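Local coordinates for ESX-1 secretion system protein EccA1 (Mycobacterium tuberculosis, PDB 4F3V) that is an ATPase that may provide energy for exporting virulence factors through the ESX-1 type VII secretion system, represented here by its N-terminal domain, at residues Arg6-Leu18 and Leu70-Asn82. Numbering follows the deposited sequence.
Sequences RLASLFESAVSML and LSGSVQISMSTLN
Ser-71 O, gripped by two backbone donors, Val-74 N and Ile-76 N, that arrive from opposite faces of its carbonyl plane, fixes the turn whose side chains meet Phe-11. With Gln-75 N bonded to Gly-72 O and Gln-75 at positive phi (58°), this is a Schellman motif ending helix 69-72. Phe-11 has CG anti to its backbone N (chi1 -171°), which carries the ring across to that helix end. Ser-71 N stands over one face of the ring, 4.2 Å above its plane and nearer the perimeter than the centre, while Ser-71 CB comes within 3.5 Å of Phe-11 CE2. Leu-70 CD2 approaches Phe-11 CD1 obliquely at 3.6 Å, and Ile-76 CD1 sits at the ring edge. Met-78 SD, 5.3 Å from the ring centroid and 70° off its normal, makes an oblique Met-aromatic contact. Val-74 CG1 reaches Ala-8 CB at 3.7 Å; farther along, the Val-15 and Leu-81 side chains cross at about a right angle, Val-15 CG2 lying 3.8 Å from Leu-81 CD1. One water donates to Val-74 O (2.7 Å) and Glu-12 OE2. Within this tetratricopeptide-repeat-type domain, helix 2-17 thus packs against the end of helix 69-72 and the following loop; helix 40-48 supplies Asp-41, whose OD2 is hydrogen-bonded to Ser-71 OG, and helix 22-35 packs against Leu-10 and Ala-14.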
# COMPACT_ATOMS: atom_id res chain seq x y z
N ARG A 6 35.23 5.66 -0.83
CA ARG A 6 34.52 6.90 -0.56
C ARG A 6 33.02 6.68 -0.28
O ARG A 6 32.47 7.22 0.67
CB ARG A 6 34.68 7.87 -1.73
CG ARG A 6 34.23 9.29 -1.40
CD ARG A 6 34.56 10.33 -2.47
NE ARG A 6 33.73 11.53 -2.28
CZ ARG A 6 32.63 11.83 -2.99
NH1 ARG A 6 32.23 11.08 -4.02
NH2 ARG A 6 31.94 12.92 -2.68
N LEU A 7 32.36 5.88 -1.12
CA LEU A 7 30.93 5.60 -0.98
C LEU A 7 30.62 4.83 0.31
O LEU A 7 29.61 5.09 0.96
CB LEU A 7 30.39 4.84 -2.21
CG LEU A 7 30.51 5.53 -3.57
CD1 LEU A 7 29.71 4.72 -4.61
CD2 LEU A 7 30.06 6.98 -3.52
N ALA A 8 31.48 3.88 0.64
CA ALA A 8 31.41 3.15 1.91
C ALA A 8 31.37 4.10 3.09
O ALA A 8 30.51 4.01 3.97
CB ALA A 8 32.62 2.22 2.07
N SER A 9 32.35 4.99 3.12
CA SER A 9 32.49 5.87 4.24
C SER A 9 31.29 6.89 4.26
O SER A 9 30.80 7.22 5.32
CB SER A 9 33.89 6.49 4.24
OG SER A 9 33.94 7.62 3.43
N LEU A 10 30.80 7.33 3.10
CA LEU A 10 29.60 8.18 3.05
C LEU A 10 28.37 7.44 3.59
O LEU A 10 27.57 8.01 4.34
CB LEU A 10 29.30 8.66 1.63
CG LEU A 10 30.20 9.74 1.00
CD1 LEU A 10 29.79 9.89 -0.47
CD2 LEU A 10 30.12 11.06 1.71
N PHE A 11 28.25 6.16 3.26
CA PHE A 11 27.13 5.37 3.75
C PHE A 11 27.16 5.19 5.27
O PHE A 11 26.16 5.37 5.97
CB PHE A 11 27.11 3.97 3.08
CG PHE A 11 25.87 3.20 3.39
CD1 PHE A 11 24.75 3.37 2.65
CD2 PHE A 11 25.81 2.39 4.51
CE1 PHE A 11 23.58 2.69 2.97
CE2 PHE A 11 24.65 1.71 4.85
CZ PHE A 11 23.53 1.87 4.08
N GLU A 12 28.32 4.79 5.78
CA GLU A 12 28.51 4.63 7.20
C GLU A 12 28.18 5.95 7.94
O GLU A 12 27.45 5.96 8.93
CB GLU A 12 29.93 4.20 7.40
CG GLU A 12 30.35 4.00 8.80
CD GLU A 12 31.72 3.46 8.84
OE1 GLU A 12 32.53 3.75 7.91
OE2 GLU A 12 31.97 2.72 9.78
N SER A 13 28.68 7.07 7.41
CA SER A 13 28.40 8.36 8.01
C SER A 13 26.92 8.65 7.96
O SER A 13 26.36 9.15 8.94
CB SER A 13 29.20 9.49 7.32
OG SER A 13 30.59 9.32 7.58
N ALA A 14 26.28 8.36 6.82
CA ALA A 14 24.85 8.66 6.68
C ALA A 14 24.05 7.91 7.75
O ALA A 14 23.15 8.47 8.35
CB ALA A 14 24.33 8.32 5.27
N VAL A 15 24.37 6.65 7.98
CA VAL A 15 23.64 5.87 8.96
C VAL A 15 23.89 6.40 10.36
O VAL A 15 22.97 6.47 11.15
CB VAL A 15 23.95 4.37 8.86
CG1 VAL A 15 23.25 3.60 9.98
CG2 VAL A 15 23.52 3.86 7.47
N SER A 16 25.12 6.77 10.67
CA SER A 16 25.44 7.32 11.99
C SER A 16 24.72 8.64 12.25
O SER A 16 24.43 8.98 13.37
CB SER A 16 26.93 7.58 12.12
OG SER A 16 27.62 6.34 12.23
N MET A 17 24.47 9.39 11.18
CA MET A 17 23.88 10.72 11.28
C MET A 17 22.35 10.64 11.45
O MET A 17 21.73 11.64 11.79
CB MET A 17 24.24 11.48 10.00
CG MET A 17 23.61 12.84 9.83
SD MET A 17 24.58 14.02 10.76
CE MET A 17 26.08 13.70 9.81
N LEU A 18 21.75 9.46 11.22
CA LEU A 18 20.28 9.33 11.21
C LEU A 18 19.58 9.80 12.49
O LEU A 18 18.59 10.51 12.41
CB LEU A 18 19.83 7.91 10.89
CG LEU A 18 19.82 7.49 9.43
CD1 LEU A 18 19.56 6.01 9.36
CD2 LEU A 18 18.83 8.28 8.61
N LEU A 70 26.32 -2.34 -0.44
CA LEU A 70 26.96 -1.14 0.08
C LEU A 70 27.00 -1.11 1.61
O LEU A 70 28.05 -0.90 2.19
CB LEU A 70 26.25 0.13 -0.46
CG LEU A 70 26.81 1.48 -0.00
CD1 LEU A 70 28.32 1.54 -0.29
CD2 LEU A 70 26.03 2.61 -0.68
N SER A 71 25.84 -1.34 2.25
CA SER A 71 25.78 -1.42 3.69
C SER A 71 26.72 -2.53 4.19
O SER A 71 27.46 -2.37 5.15
CB SER A 71 24.34 -1.68 4.15
OG SER A 71 23.83 -2.85 3.57
N GLY A 72 26.72 -3.66 3.48
CA GLY A 72 27.60 -4.78 3.81
C GLY A 72 29.09 -4.46 3.79
O GLY A 72 29.85 -4.99 4.58
N SER A 73 29.50 -3.55 2.90
CA SER A 73 30.90 -3.18 2.80
C SER A 73 31.38 -2.39 4.05
O SER A 73 32.56 -2.21 4.27
CB SER A 73 31.15 -2.38 1.52
OG SER A 73 30.63 -1.08 1.63
N VAL A 74 30.44 -1.92 4.87
CA VAL A 74 30.77 -1.29 6.15
C VAL A 74 30.11 -2.04 7.32
O VAL A 74 29.90 -1.48 8.40
CB VAL A 74 30.42 0.21 6.15
CG1 VAL A 74 31.44 0.98 5.31
CG2 VAL A 74 28.99 0.48 5.69
N GLN A 75 29.79 -3.31 7.09
CA GLN A 75 29.26 -4.21 8.11
C GLN A 75 27.97 -3.74 8.77
O GLN A 75 27.77 -3.95 9.95
CB GLN A 75 30.35 -4.53 9.17
CG GLN A 75 31.64 -5.10 8.57
CD GLN A 75 32.58 -4.01 8.01
OE1 GLN A 75 32.82 -3.00 8.67
NE2 GLN A 75 33.18 -4.27 6.84
N ILE A 76 27.10 -3.09 8.00
CA ILE A 76 25.81 -2.63 8.55
C ILE A 76 24.70 -3.48 7.97
O ILE A 76 24.64 -3.70 6.75
CB ILE A 76 25.57 -1.14 8.22
CG1 ILE A 76 26.58 -0.26 8.98
CG2 ILE A 76 24.11 -0.71 8.51
CD1 ILE A 76 26.53 1.21 8.60
N SER A 77 23.84 -4.01 8.82
CA SER A 77 22.63 -4.67 8.34
C SER A 77 21.60 -3.61 7.89
O SER A 77 21.39 -2.61 8.58
CB SER A 77 22.00 -5.53 9.45
OG SER A 77 20.74 -5.99 9.01
N MET A 78 20.95 -3.81 6.75
CA MET A 78 19.95 -2.85 6.27
C MET A 78 18.77 -2.71 7.24
O MET A 78 18.13 -1.67 7.27
CB MET A 78 19.45 -3.19 4.86
CG MET A 78 20.47 -2.89 3.77
SD MET A 78 20.85 -1.13 3.66
CE MET A 78 19.28 -0.60 3.01
N SER A 79 18.52 -3.74 8.05
CA SER A 79 17.46 -3.67 9.05
C SER A 79 17.71 -2.60 10.08
O SER A 79 16.78 -2.07 10.67
CB SER A 79 17.30 -5.01 9.75
OG SER A 79 16.92 -5.97 8.79
N THR A 80 18.98 -2.29 10.29
CA THR A 80 19.39 -1.29 11.28
C THR A 80 18.98 0.13 10.85
O THR A 80 18.79 1.00 11.68
CB THR A 80 20.91 -1.42 11.52
OG1 THR A 80 21.16 -2.71 12.11
CG2 THR A 80 21.44 -0.30 12.47
N LEU A 81 18.81 0.36 9.55
CA LEU A 81 18.28 1.66 9.09
C LEU A 81 16.83 1.90 9.51
O LEU A 81 16.38 3.05 9.57
CB LEU A 81 18.40 1.80 7.58
CG LEU A 81 19.75 2.26 7.07
CD1 LEU A 81 20.79 1.20 7.44
CD2 LEU A 81 19.68 2.53 5.57
N ASN A 82 16.09 0.81 9.77
CA ASN A 82 14.66 0.87 10.12
C ASN A 82 13.84 1.62 9.06
O ASN A 82 12.96 2.41 9.40
CB ASN A 82 14.42 1.47 11.51
CG ASN A 82 14.99 0.61 12.63
OD1 ASN A 82 14.75 -0.60 12.68
ND2 ASN A 82 15.75 1.24 13.53
O HOH W 1 30.27 0.30 10.42